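Local atomic coordinates of lipase (Penicillium expansum, PDB entry 3G7N), a protein that hydrolyses triacylglycerols and other acylglycerol lipids, as a secreted alkaline lipase, to release free fatty acids. Residues 82-87 with 98-103; 157-162 with 242-247; 183-188 with 208-213. One frame throughout, in Å; residues are numbered along the deposited sequence.

Contact 1: residues 82-87 with 98-103; sequences PELSGV and GVHRPW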
loop_
_atom_site.group_PDB
_atom_site.type_symbol
_atom_site.label_atom_id
_atom_site.label_comp_id
_atom_site.label_asym_id
_atom_site.label_seq_id
_atom_site.Cartn_x
_atom_site.Cartn_y
_atom_site.Cartn_z
ATOM N N PRO A 82 12.426 13.515 -3.974
ATOM C CA PRO A 82 11.129 13.783 -3.360
ATOM C C PRO A 82 11.234 14.839 -2.272
ATOM O O PRO A 82 12.291 14.996 -1.655
ATOM C CB PRO A 82 10.764 12.442 -2.732
ATOM C CG PRO A 82 12.048 11.795 -2.450
ATOM C CD PRO A 82 13.003 12.236 -3.530
ATOM N N GLU A 83 10.107 15.469 -1.976
ATOM C CA GLU A 83 10.007 16.456 -0.914
ATOM C C GLU A 83 8.603 16.359 -0.318
ATOM O O GLU A 83 7.615 16.546 -1.029
ATOM C CB GLU A 83 10.254 17.859 -1.481
ATOM C CG GLU A 83 10.080 18.984 -0.474
ATOM C CD GLU A 83 10.860 20.237 -0.846
ATOM O OE1 GLU A 83 11.103 20.461 -2.054
ATOM O OE2 GLU A 83 11.224 21.000 0.076
ATOM N N LEU A 84 8.534 16.108 0.984
ATOM C CA LEU A 84 7.250 15.993 1.688
ATOM C C LEU A 84 7.386 16.610 3.081
ATOM O O LEU A 84 8.335 16.304 3.811
ATOM C CB LEU A 84 6.855 14.513 1.823
ATOM C CG LEU A 84 6.597 13.739 0.521
ATOM C CD1 LEU A 84 6.456 12.245 0.813
ATOM C CD2 LEU A 84 5.391 14.266 -0.232
ATOM N N SER A 85 6.329 17.269 3.544
ATOM C CA SER A 85 6.390 17.862 4.873
ATOM C C SER A 85 6.582 16.804 5.949
ATOM O O SER A 85 5.937 15.739 5.930
ATOM C CB SER A 85 5.158 18.719 5.140
ATOM O OG SER A 85 3.981 17.927 5.224
ATOM N N GLY A 86 7.476 17.089 6.889
ATOM C CA GLY A 86 7.706 16.234 8.036
ATOM C C GLY A 86 8.598 15.055 7.724
ATOM O O GLY A 86 8.888 14.252 8.598
ATOM N N VAL A 87 9.022 14.945 6.462
ATOM C CA VAL A 87 9.910 13.864 6.047
ATOM C C VAL A 87 11.289 14.417 5.696
ATOM O O VAL A 87 11.393 15.400 4.964
ATOM C CB VAL A 87 9.364 13.109 4.803
ATOM C CG1 VAL A 87 10.293 11.974 4.416
ATOM C CG2 VAL A 87 7.942 12.611 5.071
ATOM N N GLY A 98 5.590 9.521 -11.109
ATOM C CA GLY A 98 4.232 8.998 -11.203
ATOM C C GLY A 98 3.619 8.512 -9.905
ATOM O O GLY A 98 2.409 8.283 -9.857
ATOM N N VAL A 99 4.429 8.352 -8.860
ATOM C CA VAL A 99 3.909 8.071 -7.517
ATOM C C VAL A 99 4.118 9.255 -6.579
ATOM O O VAL A 99 3.225 9.591 -5.806
ATOM C CB VAL A 99 4.523 6.784 -6.937
ATOM C CG1 VAL A 99 4.009 6.518 -5.519
ATOM C CG2 VAL A 99 4.197 5.612 -7.847
ATOM N N HIS A 100 5.285 9.903 -6.631
ATOM C CA HIS A 100 5.491 11.090 -5.813
ATOM C C HIS A 100 4.480 12.184 -6.090
ATOM O O HIS A 100 4.008 12.841 -5.149
ATOM C CB HIS A 100 6.920 11.612 -5.959
ATOM C CG HIS A 100 7.179 12.877 -5.195
ATOM N ND1 HIS A 100 7.476 12.900 -3.848
ATOM C CD2 HIS A 100 7.008 14.165 -5.560
ATOM C CE1 HIS A 100 7.604 14.157 -3.451
ATOM N NE2 HIS A 100 7.395 14.941 -4.492
ATOM N N ARG A 101 4.160 12.415 -7.355
ATOM C CA ARG A 101 3.237 13.490 -7.672
ATOM C C ARG A 101 1.849 13.309 -7.040
ATOM O O ARG A 101 1.368 14.209 -6.345
ATOM C CB ARG A 101 3.147 13.730 -9.185
ATOM C CG ARG A 101 2.288 14.917 -9.564
ATOM C CD ARG A 101 2.694 15.452 -10.948
ATOM N NE ARG A 101 1.714 16.412 -11.454
ATOM C CZ ARG A 101 0.621 16.073 -12.129
ATOM N NH1 ARG A 101 0.414 14.807 -12.462
ATOM N NH2 ARG A 101 -0.224 17.009 -12.542
ATOM N N PRO A 102 1.187 12.167 -7.291
ATOM C CA PRO A 102 -0.121 11.983 -6.639
ATOM C C PRO A 102 -0.027 11.961 -5.113
ATOM O O PRO A 102 -0.867 12.552 -4.458
ATOM C CB PRO A 102 -0.619 10.642 -7.193
ATOM C CG PRO A 102 0.600 9.965 -7.787
ATOM C CD PRO A 102 1.459 11.116 -8.283
ATOM N N TRP A 103 0.983 11.304 -4.546
ATOM C CA TRP A 103 1.075 11.324 -3.075
ATOM C C TRP A 103 1.236 12.753 -2.546
ATOM O O TRP A 103 0.574 13.160 -1.594
ATOM C CB TRP A 103 2.207 10.445 -2.557
ATOM C CG TRP A 103 2.265 10.461 -1.068
ATOM C CD1 TRP A 103 3.089 11.247 -0.291
ATOM C CD2 TRP A 103 1.266 9.937 -0.183
ATOM N NE1 TRP A 103 2.681 11.203 1.024
ATOM C CE2 TRP A 103 1.596 10.365 1.120
ATOM C CE3 TRP A 103 0.159 9.080 -0.357
ATOM C CZ2 TRP A 103 0.813 10.051 2.227
ATOM C CZ3 TRP A 103 -0.589 8.724 0.751
ATOM C CH2 TRP A 103 -0.239 9.195 2.039
#
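Leu-84, whose side chain reaches His-100 and Trp-103, has its carbonyl O bound by Val-87 N at 3.1 Å, which closes a type II turn. This loop of the alpha/beta-hydrolase fold runs across the start of helix 97-120. The two segments share no hydrogen bond, and the contact rests on van der Waals packing, with His-100 and Trp-103 reaching from the helix and Pro-82 and Leu-84 from the loop. His-100 does most of it. Its CG, anti to the backbone N (chi1 177°), carries the base of the ring toward the loop, and the carbonyl carbon of Glu-83 lies in the ring plane at its edge. The closest approach is CE1 to Glu-83 N at 3.2 Å, with Glu-83 O nearby at 3.4 Å from the same CE1. Pro-82 adds its CB, 3.5 Å from His-100 ND1. That nitrogen is buried with no polar partner anywhere in the model, probably a cost that the packing has to pay.

Leu-84 then spans the two rings. It and His-100 run past each other in opposite senses, Leu-84 CD2 against His-100 CE1, and it crosses Trp-103 at about a right angle. Ser-104, His-107 and, from helix 133-148, Ile-140 also touch Leu-84. Beyond it, Ser-85 is tied down by Asp-108 and Asn-148, while Gly-86 takes the positive phi (81°) of the turn. The indole is met at its edge, near the ring plane: Leu-84 CD1 sits 3.7 Å from Trp-103 CD1, and Leu-84 CD2 is 3.8 Å from that same carbon.

Contact 2: residues 157-162 with 242-247; sequences NALNAF and IASFGV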
loop_
_atom_site.group_PDB
_atom_site.type_symbol
_atom_site.label_atom_id
_atom_site.label_comp_id
_atom_site.label_asym_id
_atom_site.label_seq_id
_atom_site.Cartn_x
_atom_site.Cartn_y
_atom_site.Cartn_z
ATOM N N ASN A 157 0.166 -2.156 4.468
ATOM C CA ASN A 157 -0.033 -3.307 3.571
ATOM C C ASN A 157 -0.264 -2.832 2.151
ATOM O O ASN A 157 -1.344 -2.319 1.841
ATOM C CB ASN A 157 -1.231 -4.133 4.040
ATOM C CG ASN A 157 -0.998 -4.777 5.394
ATOM O OD1 ASN A 157 -0.066 -5.557 5.563
ATOM N ND2 ASN A 157 -1.848 -4.445 6.367
ATOM N N ALA A 158 0.790 -2.902 1.341
ATOM C CA ALA A 158 0.688 -2.566 -0.083
ATOM C C ALA A 158 0.381 -3.838 -0.857
ATOM O O ALA A 158 1.152 -4.807 -0.780
ATOM C CB ALA A 158 1.997 -1.961 -0.585
ATOM N N LEU A 159 -0.740 -3.860 -1.573
ATOM C CA LEU A 159 -1.147 -5.055 -2.304
ATOM C C LEU A 159 -0.865 -4.906 -3.793
ATOM O O LEU A 159 -1.191 -3.879 -4.412
ATOM C CB LEU A 159 -2.631 -5.334 -2.090
ATOM C CG LEU A 159 -3.039 -5.419 -0.607
ATOM C CD1 LEU A 159 -4.540 -5.667 -0.506
ATOM C CD2 LEU A 159 -2.268 -6.497 0.156
ATOM N N ASN A 160 -0.237 -5.925 -4.361
ATOM C CA ASN A 160 -0.063 -6.016 -5.816
ATOM C C ASN A 160 0.654 -4.783 -6.383
ATOM O O ASN A 160 0.282 -4.271 -7.442
ATOM C CB ASN A 160 -1.410 -6.250 -6.549
ATOM C CG ASN A 160 -2.136 -7.516 -6.082
ATOM O OD1 ASN A 160 -2.037 -7.905 -4.911
ATOM N ND2 ASN A 160 -2.905 -8.138 -6.965
ATOM N N ALA A 161 1.705 -4.337 -5.695
ATOM C CA ALA A 161 2.366 -3.068 -5.995
ATOM C C ALA A 161 3.631 -3.225 -6.802
ATOM O O ALA A 161 4.424 -4.127 -6.571
ATOM C CB ALA A 161 2.675 -2.311 -4.721
ATOM N N PHE A 162 3.860 -2.266 -7.694
ATOM C CA PHE A 162 5.149 -2.108 -8.353
ATOM C C PHE A 162 6.113 -1.320 -7.451
ATOM O O PHE A 162 5.676 -0.572 -6.577
ATOM C CB PHE A 162 4.966 -1.413 -9.712
ATOM C CG PHE A 162 4.174 -0.141 -9.653
ATOM C CD1 PHE A 162 4.816 1.075 -9.459
ATOM C CD2 PHE A 162 2.803 -0.142 -9.816
ATOM C CE1 PHE A 162 4.099 2.267 -9.474
ATOM C CE2 PHE A 162 2.079 1.048 -9.808
ATOM C CZ PHE A 162 2.742 2.261 -9.702
ATOM N N ILE A 242 -6.149 -8.330 -10.551
ATOM C CA ILE A 242 -7.422 -7.835 -10.024
ATOM C C ILE A 242 -7.757 -8.404 -8.635
ATOM O O ILE A 242 -8.725 -7.965 -7.994
ATOM C CB ILE A 242 -8.596 -8.133 -11.023
ATOM C CG1 ILE A 242 -9.817 -7.258 -10.742
ATOM C CG2 ILE A 242 -8.981 -9.595 -11.005
ATOM C CD1 ILE A 242 -10.667 -7.015 -11.967
ATOM N N ALA A 243 -7.012 -9.407 -8.192
ATOM C CA ALA A 243 -7.346 -10.067 -6.926
ATOM C C ALA A 243 -6.171 -10.011 -5.971
ATOM O O ALA A 243 -5.014 -10.020 -6.376
ATOM C CB ALA A 243 -7.770 -11.525 -7.172
ATOM N N SER A 244 -6.491 -10.051 -4.681
ATOM C CA SER A 244 -5.459 -10.188 -3.656
ATOM C C SER A 244 -6.031 -10.915 -2.447
ATOM O O SER A 244 -7.121 -10.601 -1.997
ATOM C CB SER A 244 -4.982 -8.800 -3.221
ATOM O OG SER A 244 -3.683 -8.892 -2.650
ATOM N N PHE A 245 -5.325 -11.954 -1.995
ATOM C CA PHE A 245 -5.736 -12.708 -0.799
ATOM C C PHE A 245 -7.213 -13.045 -0.802
ATOM O O PHE A 245 -7.895 -12.920 0.216
ATOM C CB PHE A 245 -5.273 -12.014 0.481
ATOM C CG PHE A 245 -3.793 -11.885 0.561
ATOM C CD1 PHE A 245 -3.008 -12.959 0.970
ATOM C CD2 PHE A 245 -3.181 -10.809 -0.063
ATOM C CE1 PHE A 245 -1.615 -12.934 0.777
ATOM C CE2 PHE A 245 -1.830 -10.774 -0.245
ATOM C CZ PHE A 245 -1.042 -11.854 0.112
ATOM N N GLY A 246 -7.687 -13.529 -1.939
ATOM C CA GLY A 246 -9.025 -14.095 -2.023
ATOM C C GLY A 246 -10.106 -13.072 -2.340
ATOM O O GLY A 246 -11.278 -13.420 -2.440
ATOM N N VAL A 247 -9.716 -11.813 -2.542
ATOM C CA VAL A 247 -10.676 -10.744 -2.824
ATOM C C VAL A 247 -10.457 -10.199 -4.227
ATOM O O VAL A 247 -9.371 -9.690 -4.536
ATOM C CB VAL A 247 -10.502 -9.583 -1.822
ATOM C CG1 VAL A 247 -11.486 -8.465 -2.140
ATOM C CG2 VAL A 247 -10.640 -10.089 -0.369
#
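The carboxamide of Asn-160 and the phenyl ring of Phe-245 are the flat groups here, and they are used quite differently. The amide works through its two polar ends, OD1 toward Ser-244 and ND2 toward Ala-243, whereas the phenyl ring is approached obliquely by a methyl, Leu-159 CD2, 4.3 Å from Phe-245 CE2.

Asn-160, directly beyond the C-terminal end of strand 154-159 in the central alpha/beta-hydrolase sheet, bonds twice to a beta hairpin, strands 243-244 and 247-248, beside the triad. Its ND2 donates to Ala-243 O at 2.9 Å, with an N-H...O angle of 156°; the oxygen lies slightly out of the amide plane, and the donor stands above the plane of the Ala-243 carbonyl. From the neighbouring residue, Ser-244 OG donates to Asn-160 OD1 at 3.0 Å. CG of Asn-160 is anti to the carbonyl carbon (chi1 -58°); this torsion sets CG on the side of 243-244, and the two bonds hold the amide.

The Ser-244 hydroxyl also lies against carbon. Leu-159 CB is 3.8 Å from Ser-244 OG, and the rest of the leucine side chain lies against the same oxygen at slightly longer range. Behind this, the hairpin bends at Ser-244 to Val-247, a type I' turn closed by backbone bonds in both directions. Helix 8-23 packs here too, with Leu-11 against Phe-245 and Ser-18 against Leu-159.

Asn-160 ND2 also makes a weak hydrogen bond to the carbonyl O of His-241, and its amide touches Asp-188; both are charge-relay residues. Turning the amide over would set OD1 against the Ala-243 carbonyl, so the pair of bonds probably fixes one orientation, with the NH2 group toward the Asp-188 carboxylate and the backbone carbonyl of His-241.

Contact 3: residues 183-188 with 208-213; sequences GNNVLD and YYSSGT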
loop_
_atom_site.group_PDB
_atom_site.type_symbol
_atom_site.label_atom_id
_atom_site.label_comp_id
_atom_site.label_asym_id
_atom_site.label_seq_id
_atom_site.Cartn_x
_atom_site.Cartn_y
_atom_site.Cartn_z
ATOM N N GLY A 183 1.799 -7.487 -0.099
ATOM C CA GLY A 183 0.989 -8.691 -0.265
ATOM C C GLY A 183 0.622 -8.881 -1.723
ATOM O O GLY A 183 -0.097 -8.047 -2.290
ATOM N N ASN A 184 1.115 -9.971 -2.327
ATOM C CA ASN A 184 0.993 -10.187 -3.775
ATOM C C ASN A 184 0.227 -11.450 -4.136
ATOM O O ASN A 184 -0.033 -12.320 -3.282
ATOM C CB ASN A 184 2.383 -10.167 -4.409
ATOM C CG ASN A 184 2.976 -8.795 -4.378
ATOM O OD1 ASN A 184 2.237 -7.803 -4.362
ATOM N ND2 ASN A 184 4.298 -8.702 -4.349
ATOM N N ASN A 185 -0.194 -11.504 -5.392
ATOM C CA ASN A 185 -1.078 -12.557 -5.861
ATOM C C ASN A 185 -0.468 -13.338 -7.026
ATOM O O ASN A 185 0.258 -12.786 -7.870
ATOM C CB ASN A 185 -2.413 -11.949 -6.280
ATOM C CG ASN A 185 -3.515 -12.984 -6.394
ATOM O OD1 ASN A 185 -3.743 -13.738 -5.450
ATOM N ND2 ASN A 185 -4.264 -12.961 -7.495
ATOM N N VAL A 186 -0.873 -14.602 -7.124
ATOM C CA VAL A 186 -0.536 -15.418 -8.275
ATOM C C VAL A 186 -1.012 -14.780 -9.563
ATOM O O VAL A 186 -1.965 -14.011 -9.592
ATOM C CB VAL A 186 -1.120 -16.829 -8.166
ATOM C CG1 VAL A 186 -0.430 -17.610 -7.052
ATOM C CG2 VAL A 186 -2.630 -16.793 -8.025
ATOM N N LEU A 187 -0.262 -15.044 -10.639
ATOM C CA LEU A 187 -0.678 -14.646 -11.979
ATOM C C LEU A 187 -0.713 -13.141 -12.171
ATOM O O LEU A 187 -1.403 -12.641 -13.052
ATOM C CB LEU A 187 -2.024 -15.281 -12.372
ATOM C CG LEU A 187 -1.987 -16.792 -12.606
ATOM C CD1 LEU A 187 -3.406 -17.322 -12.709
ATOM C CD2 LEU A 187 -1.185 -17.110 -13.870
ATOM N N ASP A 188 0.047 -12.426 -11.343
ATOM C CA ASP A 188 0.102 -10.975 -11.420
ATOM C C ASP A 188 1.541 -10.521 -11.646
ATOM O O ASP A 188 2.419 -10.733 -10.802
ATOM C CB ASP A 188 -0.450 -10.331 -10.145
ATOM C CG ASP A 188 -0.401 -8.816 -10.195
ATOM O OD1 ASP A 188 -0.179 -8.249 -11.292
ATOM O OD2 ASP A 188 -0.698 -8.180 -9.149
ATOM N N TYR A 208 4.548 -11.121 1.028
ATOM C CA TYR A 208 3.722 -12.301 1.246
ATOM C C TYR A 208 3.030 -12.614 -0.070
ATOM O O TYR A 208 2.875 -11.731 -0.919
ATOM C CB TYR A 208 2.643 -12.035 2.303
ATOM C CG TYR A 208 3.182 -11.785 3.700
ATOM C CD1 TYR A 208 3.360 -12.842 4.594
ATOM C CD2 TYR A 208 3.623 -10.520 4.084
ATOM C CE1 TYR A 208 3.955 -12.642 5.841
ATOM C CE2 TYR A 208 4.150 -10.288 5.355
ATOM C CZ TYR A 208 4.378 -11.372 6.198
ATOM O OH TYR A 208 4.951 -11.163 7.438
ATOM N N TYR A 209 2.616 -13.865 -0.255
ATOM C CA TYR A 209 2.151 -14.307 -1.556
ATOM C C TYR A 209 1.111 -15.396 -1.351
ATOM O O TYR A 209 1.233 -16.202 -0.421
ATOM C CB TYR A 209 3.348 -14.829 -2.358
ATOM C CG TYR A 209 3.101 -14.996 -3.837
ATOM C CD1 TYR A 209 3.139 -13.909 -4.703
ATOM C CD2 TYR A 209 3.007 -16.258 -4.389
ATOM C CE1 TYR A 209 2.980 -14.061 -6.052
ATOM C CE2 TYR A 209 2.971 -16.432 -5.780
ATOM C CZ TYR A 209 2.946 -15.307 -6.594
ATOM O OH TYR A 209 2.904 -15.452 -7.969
ATOM N N SER A 210 0.064 -15.413 -2.158
ATOM C CA SER A 210 -0.920 -16.483 -2.048
ATOM C C SER A 210 -1.574 -16.722 -3.383
ATOM O O SER A 210 -1.453 -15.899 -4.306
ATOM C CB SER A 210 -1.984 -16.184 -0.970
ATOM O OG SER A 210 -3.087 -15.463 -1.506
ATOM N N SER A 211 -2.354 -17.797 -3.447
ATOM C CA SER A 211 -3.272 -18.012 -4.551
ATOM C C SER A 211 -4.713 -17.866 -4.080
ATOM O O SER A 211 -5.638 -18.338 -4.750
ATOM C CB SER A 211 -3.052 -19.396 -5.184
ATOM O OG SER A 211 -3.198 -20.423 -4.224
ATOM N N GLY A 212 -4.922 -17.092 -3.016
ATOM C CA GLY A 212 -6.271 -16.670 -2.648
ATOM C C GLY A 212 -6.814 -17.363 -1.412
ATOM O O GLY A 212 -7.942 -17.123 -1.008
ATOM N N THR A 213 -6.004 -18.213 -0.799
ATOM C CA THR A 213 -6.448 -18.995 0.353
ATOM C C THR A 213 -5.443 -18.888 1.493
ATOM O O THR A 213 -4.254 -18.647 1.275
ATOM C CB THR A 213 -6.615 -20.493 0.012
ATOM O OG1 THR A 213 -5.342 -21.044 -0.330
ATOM C CG2 THR A 213 -7.582 -20.699 -1.135
HETATM O O HOH W 1 -2.843 -13.089 -2.896
#
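Asn-184 and Tyr-209 sit side by side on neighbouring parallel strands of the central sheet of the alpha/beta-hydrolase fold. Backbone bonds join the strands. Asn-184 N donates to Tyr-208 O at 2.9 Å. Ser-210 N returns a longer bond to Asn-184 O, at 3.3 Å. A third, Val-186 N to Ser-210 O at 3.2 Å, continues the ladder beyond the end of strand 179-185. Asn-184 O also receives a CA-H...O contact from Tyr-209.

Apolar contacts gather where the strands end. The ring of Tyr-209 has CG anti to the backbone N (chi1 -165°) and runs beside Asn-185 and Val-186, its CE2 3.8 Å from Val-186 CG1. The same methyl lies 3.7 Å from Ser-211 CB. Asn-232 bonds the Tyr-209 hydroxyl, so an alanine here would probably cost Asn-232 ND2 one of its acceptors, Asp-188 O being another, and open a gap beside Val-186, in the type II turn that ends at catalytic Asp-188.

The remaining polar contacts involve side chains and a water. Asn-184 ND2 turns to Glu-207, and Asn-185 ND2 to the carbonyl of Gly-240. On the face that carries Asn-185 and Ser-210, a water links Asn-184 O, Asn-185 OD1 and Ser-210 OG, lying 2.8 Å from Asn-185 OD1. Ser-210 OG also accepts from Gly-212 N at 2.9 Å, forming an ST turn.

How the contacts relate
Contacts 2 and 3 belong together, their centres about 7 Å apart, because strands 154-159 and 179-185 are neighbours in the sheet: Ala-158 O lies 2.8 Å from Gly-183 N in a probable hydrogen bond. They meet at the active site. Asp-188, at the end of contact 3, bonds His-241 through OD2, which also lies 3.1 Å from Asn-160 ND2 of contact 2; Asp-188, His-241 and Ser-132 form the catalytic triad. Contact 1 stands apart, about 23 Å from contact 2 between centres and across the middle of the chain. It still touches contact 2, where Val-99 CG2 packs on Phe-162 CE1 at 3.7 Å, but stays about 14 Å from contact 3 at the nearest atoms.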